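PDB 1WZZ: probable endoglucanase from Gluconacetobacter xylinus, which hydrolyses internal beta-1,4-glucosidic linkages in cellulose, acting on carboxymethyl-cellulose, as a secreted glycoside hydrolase of family 8. Local coordinates for residues I166-Y171 with P212-V217; G203-W208 with L224-G229; Q207-P212 with L256-R261; P242-W247 with T321-I326. All coordinates share one frame; numbering follows the deposited sequence.

Overall arrangement
Interactions 1 and 2 build on one antiparallel three-stranded sheet, in which strand 215-218 lies between 164-167 and 224-226; their centres are 9 Å apart. Interaction 3 continues from the loop that serves interaction 2, the two centres being 12 Å apart, and joins that loop to helix 253-266; Arg204 bridges them through its salt bridge to Asp258. Interaction 4 joins two helices deeper in the fold, and Phe259 of interaction 3 packs on Pro242 there. The active site adjoins interactions 1 and 4: the side chain of Tyr171 is about 4 Å from those of Glu49, the likely proton donor, and Asp106, the predicted nucleophile, while that of Tyr244 is about 6 Å from that of Asp106.

Interaction 1 of 4, residues I166-Y171 with P212-V217; sequences ILNLSY and PDWLAV
The carboxamide of Asn168 meets the indole of Trp214 nitrogen first, ND2 standing over one face toward the rim and 3.4 Å from Trp214 CH2. The approach depends on CG lying anti to the backbone N (chi1 -171°), and the amide and ring planes are 73° apart. Two sides hold the amide in that rotation: ND2 donates to Asp237, while OD1 accepts from Ser170 OG at 2.6 Å and takes a weak bond from Ser170 N, in the pattern of an Asx turn. Trp214 also stacks on Trp230, and the side chain of Ile166 crosses it at about a right angle, CG2 3.8 Å from Trp214 CE3.

Beside this pair the backbones form antiparallel sheet. Leu167 and Leu215 are a hydrogen-bonded pair, Leu167 N to Leu215 O at 2.8 Å and Leu215 N to Leu167 O at 2.9 Å. Their side chains share a sheet face with a leucine cluster: Leu167 CD1 touches Val217 CG2 at 3.7 Å, and Leu169 CD1 comes to 4.2 Å from Leu215 CD2, with Leu199 of helix 188-202 packed on Leu167 and Leu169. On the other face Ile166 CD1 meets Ala216 CB at 3.7 Å. Where the strands part, a water accepts from Leu169 N and lies within bonding distance of Pro212 O.

The chemistry implies a division of labour. Apolar contacts and strand bonds close the sheet, whereas the buried amide of Asn168, bonded at both its oxygen and its nitrogen, probably steadies, with the backbone bond from Tyr171 N to Asn168 O, the turn that leads to Tyr171 beside the probable catalytic residues.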
# COMPACT_ATOMS: atom_id res chain seq x y z
N ILE A 166 10.75 -10.98 8.36
CA ILE A 166 9.65 -10.10 8.72
C ILE A 166 8.99 -9.61 7.43
O ILE A 166 9.68 -9.18 6.50
CB ILE A 166 10.15 -8.88 9.50
CG1 ILE A 166 10.86 -9.32 10.80
CG2 ILE A 166 8.97 -7.94 9.80
CD1 ILE A 166 10.06 -10.26 11.65
N LEU A 167 7.66 -9.70 7.40
CA LEU A 167 6.89 -9.24 6.23
C LEU A 167 5.88 -8.19 6.67
O LEU A 167 5.48 -8.14 7.83
CB LEU A 167 6.05 -10.37 5.63
CG LEU A 167 6.75 -11.69 5.33
CD1 LEU A 167 5.79 -12.68 4.73
CD2 LEU A 167 7.89 -11.38 4.38
N ASN A 168 5.47 -7.37 5.72
CA ASN A 168 4.42 -6.40 6.01
C ASN A 168 3.37 -6.78 4.98
O ASN A 168 3.55 -6.54 3.79
CB ASN A 168 4.91 -4.98 5.80
CG ASN A 168 3.90 -3.98 6.31
OD1 ASN A 168 2.69 -4.10 6.00
ND2 ASN A 168 4.34 -3.03 7.09
N LEU A 169 2.28 -7.41 5.41
CA LEU A 169 1.29 -7.88 4.45
C LEU A 169 0.66 -6.76 3.65
O LEU A 169 0.23 -6.99 2.52
CB LEU A 169 0.20 -8.71 5.16
CG LEU A 169 0.69 -10.05 5.71
CD1 LEU A 169 -0.43 -10.70 6.57
CD2 LEU A 169 1.09 -10.96 4.54
N SER A 170 0.61 -5.56 4.21
CA SER A 170 0.02 -4.42 3.50
C SER A 170 0.90 -3.97 2.33
O SER A 170 0.49 -3.11 1.55
CB SER A 170 -0.16 -3.21 4.43
OG SER A 170 1.08 -2.53 4.69
N TYR A 171 2.12 -4.49 2.23
CA TYR A 171 2.99 -4.13 1.12
C TYR A 171 2.66 -4.99 -0.10
O TYR A 171 3.26 -4.82 -1.16
CB TYR A 171 4.45 -4.32 1.52
CG TYR A 171 5.01 -3.20 2.36
CD1 TYR A 171 4.20 -2.38 3.15
CD2 TYR A 171 6.40 -3.02 2.43
CE1 TYR A 171 4.76 -1.42 4.00
CE2 TYR A 171 6.96 -2.07 3.27
CZ TYR A 171 6.15 -1.28 4.06
OH TYR A 171 6.70 -0.36 4.95
N PRO A 212 -1.54 -8.65 11.20
CA PRO A 212 -0.76 -7.65 11.92
C PRO A 212 -0.10 -6.69 10.92
O PRO A 212 0.01 -7.00 9.74
CB PRO A 212 0.31 -8.51 12.62
CG PRO A 212 0.60 -9.56 11.57
CD PRO A 212 -0.78 -9.91 11.01
N ASP A 213 0.33 -5.53 11.41
CA ASP A 213 1.08 -4.62 10.54
C ASP A 213 2.37 -5.38 10.13
O ASP A 213 2.81 -5.31 8.97
CB ASP A 213 1.50 -3.36 11.31
CG ASP A 213 0.33 -2.50 11.74
OD1 ASP A 213 -0.63 -2.32 10.95
OD2 ASP A 213 0.39 -1.99 12.89
N TRP A 214 2.96 -6.12 11.08
CA TRP A 214 4.23 -6.83 10.84
C TRP A 214 4.14 -8.29 11.26
O TRP A 214 3.80 -8.61 12.41
CB TRP A 214 5.35 -6.13 11.62
CG TRP A 214 5.50 -4.69 11.25
CD1 TRP A 214 4.97 -3.61 11.91
CD2 TRP A 214 6.24 -4.17 10.14
NE1 TRP A 214 5.33 -2.45 11.27
CE2 TRP A 214 6.11 -2.77 10.18
CE3 TRP A 214 6.99 -4.76 9.11
CZ2 TRP A 214 6.72 -1.93 9.24
CZ3 TRP A 214 7.60 -3.91 8.16
CH2 TRP A 214 7.45 -2.52 8.24
N LEU A 215 4.44 -9.17 10.30
CA LEU A 215 4.36 -10.62 10.45
C LEU A 215 5.73 -11.29 10.44
O LEU A 215 6.55 -10.97 9.60
CB LEU A 215 3.56 -11.20 9.30
CG LEU A 215 3.22 -12.69 9.31
CD1 LEU A 215 2.13 -12.98 10.41
CD2 LEU A 215 2.71 -13.07 7.92
N ALA A 216 5.97 -12.22 11.36
CA ALA A 216 7.25 -12.93 11.37
C ALA A 216 6.98 -14.33 10.84
O ALA A 216 5.97 -14.97 11.18
CB ALA A 216 7.81 -13.00 12.80
N VAL A 217 7.87 -14.82 9.97
CA VAL A 217 7.73 -16.14 9.41
C VAL A 217 9.02 -16.88 9.77
O VAL A 217 10.10 -16.47 9.38
CB VAL A 217 7.63 -16.10 7.86
CG1 VAL A 217 7.42 -17.53 7.31
CG2 VAL A 217 6.49 -15.15 7.44
O HOH W 1 2.12 -8.15 8.16

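Interaction 2 of 4, residues G203-W208 with L224-G229; sequences GRFGQW and LSIASG
Phe205 lays one face of its ring against Ile226, whose CG1 sits over the ring centre, 3.7 Å from the centroid and only 11° off the normal, a well-formed CH-pi contact. The two side chains run past each other in opposite directions, so Ile226 CD1 continues back toward the root of the phenylalanine and lies 4.0 Å from Phe205 CB. With CG anti to the carbonyl carbon (chi1 -53°), the ring reaches the strand backbone itself: Phe205 CZ is 3.6 Å from Ser225 C, and Leu224 O lies in the ring plane at its edge, 3.9 Å from Phe205 CE2. Leu215 of the neighbouring strand also touches Phe205. A second, smaller contact forms where helix 188-202 ends, Leu224 CD1 resting 3.7 Å from Gly203 N. An alanine in place of Phe205 would probably open a gap beside Ser225 and leave Ile226 without the ring that CG1 packs upon. All of this is van der Waals packing, mostly apolar, near the surface and away from the catalytic residues. It is typical of a loop laid against a small antiparallel sheet, here on strand 224-226, an outermost strand of the three, within an (alpha/alpha)6-barrel enzyme.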
# COMPACT_ATOMS: atom_id res chain seq x y z
N GLY A 203 -2.11 -15.83 8.44
CA GLY A 203 -1.39 -14.91 9.30
C GLY A 203 -2.24 -13.88 9.99
O GLY A 203 -1.94 -12.70 9.96
N ARG A 204 -3.28 -14.34 10.67
CA ARG A 204 -4.20 -13.44 11.38
C ARG A 204 -4.30 -13.88 12.83
O ARG A 204 -4.16 -15.08 13.14
CB ARG A 204 -5.55 -13.42 10.66
CG ARG A 204 -5.44 -12.71 9.28
CD ARG A 204 -6.73 -12.78 8.45
NE ARG A 204 -7.12 -14.16 8.18
CZ ARG A 204 -8.30 -14.69 8.49
NH1 ARG A 204 -8.56 -15.96 8.20
NH2 ARG A 204 -9.23 -13.94 9.08
N PHE A 205 -4.54 -12.92 13.71
CA PHE A 205 -4.49 -13.21 15.13
C PHE A 205 -5.55 -12.53 15.96
O PHE A 205 -6.22 -11.60 15.51
CB PHE A 205 -3.14 -12.75 15.68
CG PHE A 205 -1.95 -13.29 14.92
CD1 PHE A 205 -1.53 -12.69 13.73
CD2 PHE A 205 -1.29 -14.42 15.38
CE1 PHE A 205 -0.46 -13.22 13.02
CE2 PHE A 205 -0.21 -14.96 14.68
CZ PHE A 205 0.21 -14.37 13.50
N GLY A 206 -5.66 -13.00 17.20
CA GLY A 206 -6.61 -12.40 18.13
C GLY A 206 -8.05 -12.79 17.89
O GLY A 206 -8.37 -13.48 16.93
N GLN A 207 -8.92 -12.31 18.77
CA GLN A 207 -10.34 -12.60 18.71
C GLN A 207 -11.03 -12.19 17.41
O GLN A 207 -12.01 -12.80 17.02
CB GLN A 207 -11.05 -11.94 19.90
CG GLN A 207 -11.04 -10.42 19.90
CD GLN A 207 -11.36 -9.88 21.29
OE1 GLN A 207 -10.47 -9.71 22.13
NE2 GLN A 207 -12.64 -9.63 21.54
N TRP A 208 -10.50 -11.18 16.73
CA TRP A 208 -11.09 -10.69 15.49
C TRP A 208 -10.44 -11.29 14.23
O TRP A 208 -10.89 -11.03 13.10
CB TRP A 208 -11.01 -9.16 15.46
CG TRP A 208 -11.75 -8.53 16.60
CD1 TRP A 208 -11.23 -7.82 17.64
CD2 TRP A 208 -13.16 -8.58 16.81
NE1 TRP A 208 -12.23 -7.42 18.49
CE2 TRP A 208 -13.43 -7.88 18.00
CE3 TRP A 208 -14.21 -9.15 16.10
CZ2 TRP A 208 -14.72 -7.74 18.51
CZ3 TRP A 208 -15.51 -9.01 16.60
CH2 TRP A 208 -15.75 -8.31 17.80
N LEU A 224 3.91 -18.85 11.68
CA LEU A 224 3.59 -17.41 11.60
C LEU A 224 3.33 -16.83 12.97
O LEU A 224 2.65 -17.45 13.79
CB LEU A 224 2.35 -17.20 10.72
CG LEU A 224 2.42 -17.88 9.35
CD1 LEU A 224 1.11 -17.69 8.60
CD2 LEU A 224 3.59 -17.28 8.53
N SER A 225 3.84 -15.64 13.21
CA SER A 225 3.64 -14.99 14.49
C SER A 225 3.63 -13.49 14.29
O SER A 225 3.96 -13.02 13.21
CB SER A 225 4.77 -15.36 15.47
OG SER A 225 6.07 -14.95 15.02
N ILE A 226 3.23 -12.74 15.32
CA ILE A 226 3.25 -11.29 15.21
C ILE A 226 4.69 -10.83 15.42
O ILE A 226 5.32 -11.19 16.42
CB ILE A 226 2.33 -10.66 16.28
CG1 ILE A 226 0.91 -11.20 16.10
CG2 ILE A 226 2.40 -9.13 16.19
CD1 ILE A 226 0.03 -11.01 17.33
N ALA A 227 5.25 -10.05 14.50
CA ALA A 227 6.65 -9.62 14.64
C ALA A 227 6.94 -8.90 15.96
O ALA A 227 6.17 -8.05 16.39
CB ALA A 227 7.07 -8.73 13.46
N SER A 228 8.07 -9.22 16.58
CA SER A 228 8.40 -8.63 17.88
C SER A 228 8.93 -7.20 17.93
O SER A 228 8.89 -6.56 18.99
CB SER A 228 9.40 -9.53 18.61
OG SER A 228 10.67 -9.43 17.99
N GLY A 229 9.42 -6.66 16.82
CA GLY A 229 9.95 -5.30 16.89
C GLY A 229 9.02 -4.09 16.87
O GLY A 229 9.49 -2.95 16.87

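Interaction 3 of 4, residues Q207-P212 with L256-R261; sequences QWRLPP and LADFTR
A G1 beta bulge, in which Arg209 and Leu210 both face Phe205, presents the loop segment 207-212 to helix 253-266, where Arg209 meets Asp258. The bulge gives Arg209 a positive phi of 54°, and its side chain, extended from CG to NE, runs across the carboxylate. The salt bridge joins Arg209 NH2 to Asp258 OD1 at 2.8 Å, with the guanidinium and carboxylate planes nearly perpendicular (84°), not coplanar as in a two-pronged pairing. The other oxygen, OD2, has its own partner in Arg204 NH2, so that a single buried aspartate ties two arginines of the loop to the helix. A further link within the loop runs from Arg204 NH2 to Arg209 O. A valine in place of Asp258 would probably leave both guanidinium groups without their countercharge and Arg209 able to swing away.

Past the charged pair, at Leu210 and Pro211, the contact turns apolar. Pro211 and Phe259 meet tip to tip, Pro211 CD lying 3.6 Å from Phe259 CZ, while Leu210 CD2 comes to 3.8 Å from Phe259 CE1; Phe234 touches all three. One residue before Arg209, Trp208 CZ3 approaches Arg261 O at 4.1 Å, and the indole stands edge-to-face with Phe262. Lying in the plane of that indole at its edge is a water that donates to two carbonyls, Trp208 O at 2.7 Å and Asp258 O at 2.8 Å.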
# COMPACT_ATOMS: atom_id res chain seq x y z
N GLN A 207 -8.92 -12.31 18.77
CA GLN A 207 -10.34 -12.60 18.71
C GLN A 207 -11.03 -12.19 17.41
O GLN A 207 -12.01 -12.80 17.02
CB GLN A 207 -11.05 -11.94 19.90
CG GLN A 207 -11.04 -10.42 19.90
CD GLN A 207 -11.36 -9.88 21.29
OE1 GLN A 207 -10.47 -9.71 22.13
NE2 GLN A 207 -12.64 -9.63 21.54
N TRP A 208 -10.50 -11.18 16.73
CA TRP A 208 -11.09 -10.69 15.49
C TRP A 208 -10.44 -11.29 14.23
O TRP A 208 -10.89 -11.03 13.10
CB TRP A 208 -11.01 -9.16 15.46
CG TRP A 208 -11.75 -8.53 16.60
CD1 TRP A 208 -11.23 -7.82 17.64
CD2 TRP A 208 -13.16 -8.58 16.81
NE1 TRP A 208 -12.23 -7.42 18.49
CE2 TRP A 208 -13.43 -7.88 18.00
CE3 TRP A 208 -14.21 -9.15 16.10
CZ2 TRP A 208 -14.72 -7.74 18.51
CZ3 TRP A 208 -15.51 -9.01 16.60
CH2 TRP A 208 -15.75 -8.31 17.80
N ARG A 209 -9.39 -12.09 14.43
CA ARG A 209 -8.67 -12.76 13.34
C ARG A 209 -8.21 -11.72 12.31
O ARG A 209 -8.58 -11.78 11.13
CB ARG A 209 -9.55 -13.80 12.65
CG ARG A 209 -10.06 -14.87 13.61
CD ARG A 209 -11.13 -15.69 12.92
NE ARG A 209 -12.07 -16.28 13.86
CZ ARG A 209 -13.22 -16.85 13.50
NH1 ARG A 209 -14.03 -17.37 14.42
NH2 ARG A 209 -13.55 -16.90 12.21
N LEU A 210 -7.39 -10.80 12.78
CA LEU A 210 -6.88 -9.72 11.95
C LEU A 210 -5.39 -9.87 11.64
O LEU A 210 -4.63 -10.39 12.44
CB LEU A 210 -7.06 -8.40 12.68
CG LEU A 210 -8.50 -7.98 12.97
CD1 LEU A 210 -8.49 -6.86 14.01
CD2 LEU A 210 -9.17 -7.54 11.67
N PRO A 211 -4.97 -9.41 10.46
CA PRO A 211 -3.55 -9.50 10.10
C PRO A 211 -2.81 -8.42 10.86
O PRO A 211 -3.36 -7.34 11.15
CB PRO A 211 -3.55 -9.23 8.59
CG PRO A 211 -4.75 -8.23 8.43
CD PRO A 211 -5.79 -8.88 9.35
N PRO A 212 -1.54 -8.65 11.20
CA PRO A 212 -0.76 -7.65 11.92
C PRO A 212 -0.10 -6.69 10.92
O PRO A 212 0.01 -7.00 9.74
CB PRO A 212 0.31 -8.51 12.62
CG PRO A 212 0.60 -9.56 11.57
CD PRO A 212 -0.78 -9.91 11.01
N LEU A 256 -13.14 -12.21 4.24
CA LEU A 256 -14.10 -11.11 4.15
C LEU A 256 -15.08 -11.24 5.35
O LEU A 256 -15.43 -10.24 5.99
CB LEU A 256 -14.88 -11.18 2.84
CG LEU A 256 -16.07 -10.23 2.72
CD1 LEU A 256 -15.66 -8.78 2.92
CD2 LEU A 256 -16.73 -10.46 1.37
N ALA A 257 -15.53 -12.46 5.62
CA ALA A 257 -16.49 -12.64 6.72
C ALA A 257 -15.94 -12.14 8.03
O ALA A 257 -16.65 -11.49 8.81
CB ALA A 257 -16.90 -14.13 6.85
N ASP A 258 -14.67 -12.44 8.31
CA ASP A 258 -14.05 -12.00 9.55
C ASP A 258 -13.93 -10.47 9.57
O ASP A 258 -14.18 -9.84 10.61
CB ASP A 258 -12.68 -12.65 9.74
CG ASP A 258 -12.77 -14.12 10.15
OD1 ASP A 258 -13.83 -14.53 10.71
OD2 ASP A 258 -11.78 -14.87 9.93
N PHE A 259 -13.52 -9.86 8.45
CA PHE A 259 -13.43 -8.39 8.46
C PHE A 259 -14.80 -7.78 8.65
O PHE A 259 -14.93 -6.78 9.34
CB PHE A 259 -12.82 -7.87 7.15
CG PHE A 259 -11.30 -7.87 7.15
CD1 PHE A 259 -10.60 -6.94 7.90
CD2 PHE A 259 -10.60 -8.84 6.44
CE1 PHE A 259 -9.18 -6.98 7.94
CE2 PHE A 259 -9.20 -8.89 6.48
CZ PHE A 259 -8.51 -7.94 7.24
N THR A 260 -15.82 -8.40 8.06
CA THR A 260 -17.17 -7.87 8.17
C THR A 260 -17.60 -7.88 9.64
O THR A 260 -18.16 -6.89 10.14
CB THR A 260 -18.14 -8.70 7.31
OG1 THR A 260 -17.78 -8.57 5.92
CG2 THR A 260 -19.58 -8.20 7.51
N ARG A 261 -17.36 -8.99 10.35
CA ARG A 261 -17.72 -9.05 11.77
C ARG A 261 -17.01 -8.00 12.57
O ARG A 261 -17.58 -7.40 13.51
CB ARG A 261 -17.38 -10.39 12.40
CG ARG A 261 -18.19 -11.50 11.88
CD ARG A 261 -18.02 -12.76 12.70
NE ARG A 261 -18.56 -13.85 11.91
CZ ARG A 261 -19.86 -14.08 11.81
NH1 ARG A 261 -20.71 -13.32 12.47
NH2 ARG A 261 -20.30 -15.05 11.03
O HOH W 2 -13.55 -10.84 13.15

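Interaction 4 of 4, residues P242-W247 with T321-I326; sequences PLYFYW and TLLVYI
The indole of Trp247 receives Leu323 at its edge, CD1 lying near the ring plane and 3.7 Å from Trp247 CZ3. Over one face, toward the rim, stands the carbonyl oxygen of Ile326, 4.3 Å above the plane. Ile326 CG2 comes in obliquely, 3.7 Å from Trp247 CZ2, its side chain lying alongside the indole and pointing the same way. The ring reaches this far because CG is anti to the backbone N (chi1 -176°), and its NE1 is bonded to Glu330, farther along helix 315-331, which would restrain its rotation. Tyr244 is met obliquely too, Leu323 CD2 being 3.9 Å from Tyr244 OH.

Leu323 is thus the shared element, one methyl turned to the tryptophan and the other to the tyrosine. That second methyl also touches Leu243, CD2 to CD2 at 3.7 Å, and Leu243 CD2 lies 3.9 Å from Val324 CG2. Neighbouring helices close the surroundings: Leu56 of helix 48-61 packs on Leu323, Pro175 of helix 174-184 on both Tyr244 and Trp247.

The contact is chiefly apolar, without a hydrogen bond between the two segments. Their axes come within 10.7 Å and run 13° from parallel. Such nearly parallel, side-by-side helices packed through aliphatic side chains and aromatic rings are consistent with neighbours in one layer of the (alpha/alpha)6 barrel of family 8 glycoside hydrolases.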
# COMPACT_ATOMS: atom_id res chain seq x y z
N PRO A 242 -7.22 -5.66 3.68
CA PRO A 242 -8.53 -5.99 3.12
C PRO A 242 -8.83 -5.20 1.85
O PRO A 242 -9.44 -5.74 0.93
CB PRO A 242 -9.52 -5.65 4.26
CG PRO A 242 -8.77 -4.71 5.13
CD PRO A 242 -7.33 -5.22 5.08
N LEU A 243 -8.34 -3.96 1.80
CA LEU A 243 -8.55 -3.14 0.63
C LEU A 243 -7.84 -3.70 -0.62
O LEU A 243 -8.46 -3.88 -1.66
CB LEU A 243 -8.05 -1.72 0.88
CG LEU A 243 -8.30 -0.81 -0.34
CD1 LEU A 243 -9.79 -0.64 -0.54
CD2 LEU A 243 -7.62 0.54 -0.10
N TYR A 244 -6.56 -4.00 -0.52
CA TYR A 244 -5.85 -4.47 -1.70
C TYR A 244 -6.38 -5.81 -2.21
O TYR A 244 -6.48 -6.04 -3.42
CB TYR A 244 -4.36 -4.59 -1.39
CG TYR A 244 -3.60 -3.29 -1.35
CD1 TYR A 244 -2.65 -3.06 -0.35
CD2 TYR A 244 -3.78 -2.30 -2.32
CE1 TYR A 244 -1.90 -1.87 -0.31
CE2 TYR A 244 -3.01 -1.10 -2.29
CZ TYR A 244 -2.09 -0.91 -1.28
OH TYR A 244 -1.34 0.24 -1.25
N PHE A 245 -6.73 -6.71 -1.30
CA PHE A 245 -7.25 -7.99 -1.73
C PHE A 245 -8.68 -7.88 -2.28
O PHE A 245 -9.02 -8.58 -3.23
CB PHE A 245 -7.08 -9.02 -0.59
CG PHE A 245 -5.65 -9.51 -0.45
CD1 PHE A 245 -4.68 -8.71 0.14
CD2 PHE A 245 -5.27 -10.73 -1.02
CE1 PHE A 245 -3.34 -9.11 0.16
CE2 PHE A 245 -3.93 -11.14 -1.00
CZ PHE A 245 -2.96 -10.33 -0.41
N TYR A 246 -9.50 -6.97 -1.73
CA TYR A 246 -10.83 -6.74 -2.28
C TYR A 246 -10.68 -6.21 -3.72
O TYR A 246 -11.32 -6.68 -4.65
CB TYR A 246 -11.59 -5.70 -1.42
CG TYR A 246 -12.48 -4.72 -2.19
CD1 TYR A 246 -12.01 -3.44 -2.53
CD2 TYR A 246 -13.79 -5.06 -2.58
CE1 TYR A 246 -12.80 -2.53 -3.25
CE2 TYR A 246 -14.59 -4.14 -3.31
CZ TYR A 246 -14.09 -2.89 -3.63
OH TYR A 246 -14.84 -1.99 -4.36
N TRP A 247 -9.79 -5.23 -3.87
CA TRP A 247 -9.55 -4.57 -5.15
C TRP A 247 -9.13 -5.55 -6.22
O TRP A 247 -9.59 -5.45 -7.38
CB TRP A 247 -8.46 -3.52 -4.88
CG TRP A 247 -8.03 -2.60 -5.94
CD1 TRP A 247 -8.32 -2.63 -7.30
CD2 TRP A 247 -7.17 -1.50 -5.74
NE1 TRP A 247 -7.67 -1.60 -7.93
CE2 TRP A 247 -6.95 -0.89 -7.00
CE3 TRP A 247 -6.55 -0.96 -4.60
CZ2 TRP A 247 -6.14 0.23 -7.16
CZ3 TRP A 247 -5.74 0.16 -4.76
CH2 TRP A 247 -5.54 0.74 -6.03
N THR A 321 -8.10 7.41 1.89
CA THR A 321 -9.44 7.57 1.35
C THR A 321 -9.44 7.58 -0.17
O THR A 321 -10.25 6.90 -0.80
CB THR A 321 -10.08 8.87 1.88
OG1 THR A 321 -10.16 8.80 3.32
CG2 THR A 321 -11.49 9.04 1.34
N LEU A 322 -8.52 8.34 -0.77
CA LEU A 322 -8.46 8.38 -2.24
C LEU A 322 -8.08 7.01 -2.81
O LEU A 322 -8.57 6.60 -3.86
CB LEU A 322 -7.48 9.48 -2.68
CG LEU A 322 -7.39 9.84 -4.16
CD1 LEU A 322 -8.69 9.75 -4.90
CD2 LEU A 322 -6.83 11.26 -4.22
N LEU A 323 -7.27 6.25 -2.08
CA LEU A 323 -6.91 4.91 -2.53
C LEU A 323 -8.18 4.06 -2.65
O LEU A 323 -8.33 3.25 -3.56
CB LEU A 323 -5.93 4.29 -1.54
CG LEU A 323 -5.28 2.98 -1.97
CD1 LEU A 323 -4.37 3.24 -3.21
CD2 LEU A 323 -4.47 2.45 -0.80
N VAL A 324 -9.11 4.23 -1.70
CA VAL A 324 -10.35 3.48 -1.76
C VAL A 324 -11.19 3.92 -2.98
O VAL A 324 -11.84 3.10 -3.63
CB VAL A 324 -11.19 3.67 -0.45
CG1 VAL A 324 -12.56 3.01 -0.60
CG2 VAL A 324 -10.43 3.04 0.75
N TYR A 325 -11.21 5.22 -3.28
CA TYR A 325 -11.95 5.67 -4.47
C TYR A 325 -11.39 4.98 -5.72
O TYR A 325 -12.14 4.60 -6.61
CB TYR A 325 -11.84 7.19 -4.64
CG TYR A 325 -12.86 7.98 -3.84
CD1 TYR A 325 -14.03 8.45 -4.44
CD2 TYR A 325 -12.64 8.27 -2.51
CE1 TYR A 325 -14.96 9.22 -3.71
CE2 TYR A 325 -13.56 9.03 -1.76
CZ TYR A 325 -14.70 9.50 -2.38
OH TYR A 325 -15.59 10.25 -1.62
N ILE A 326 -10.07 4.81 -5.77
CA ILE A 326 -9.46 4.15 -6.94
C ILE A 326 -9.89 2.68 -6.98
O ILE A 326 -10.27 2.17 -8.03
CB ILE A 326 -7.91 4.18 -6.89
CG1 ILE A 326 -7.40 5.61 -6.66
CG2 ILE A 326 -7.33 3.55 -8.19
CD1 ILE A 326 -7.86 6.58 -7.68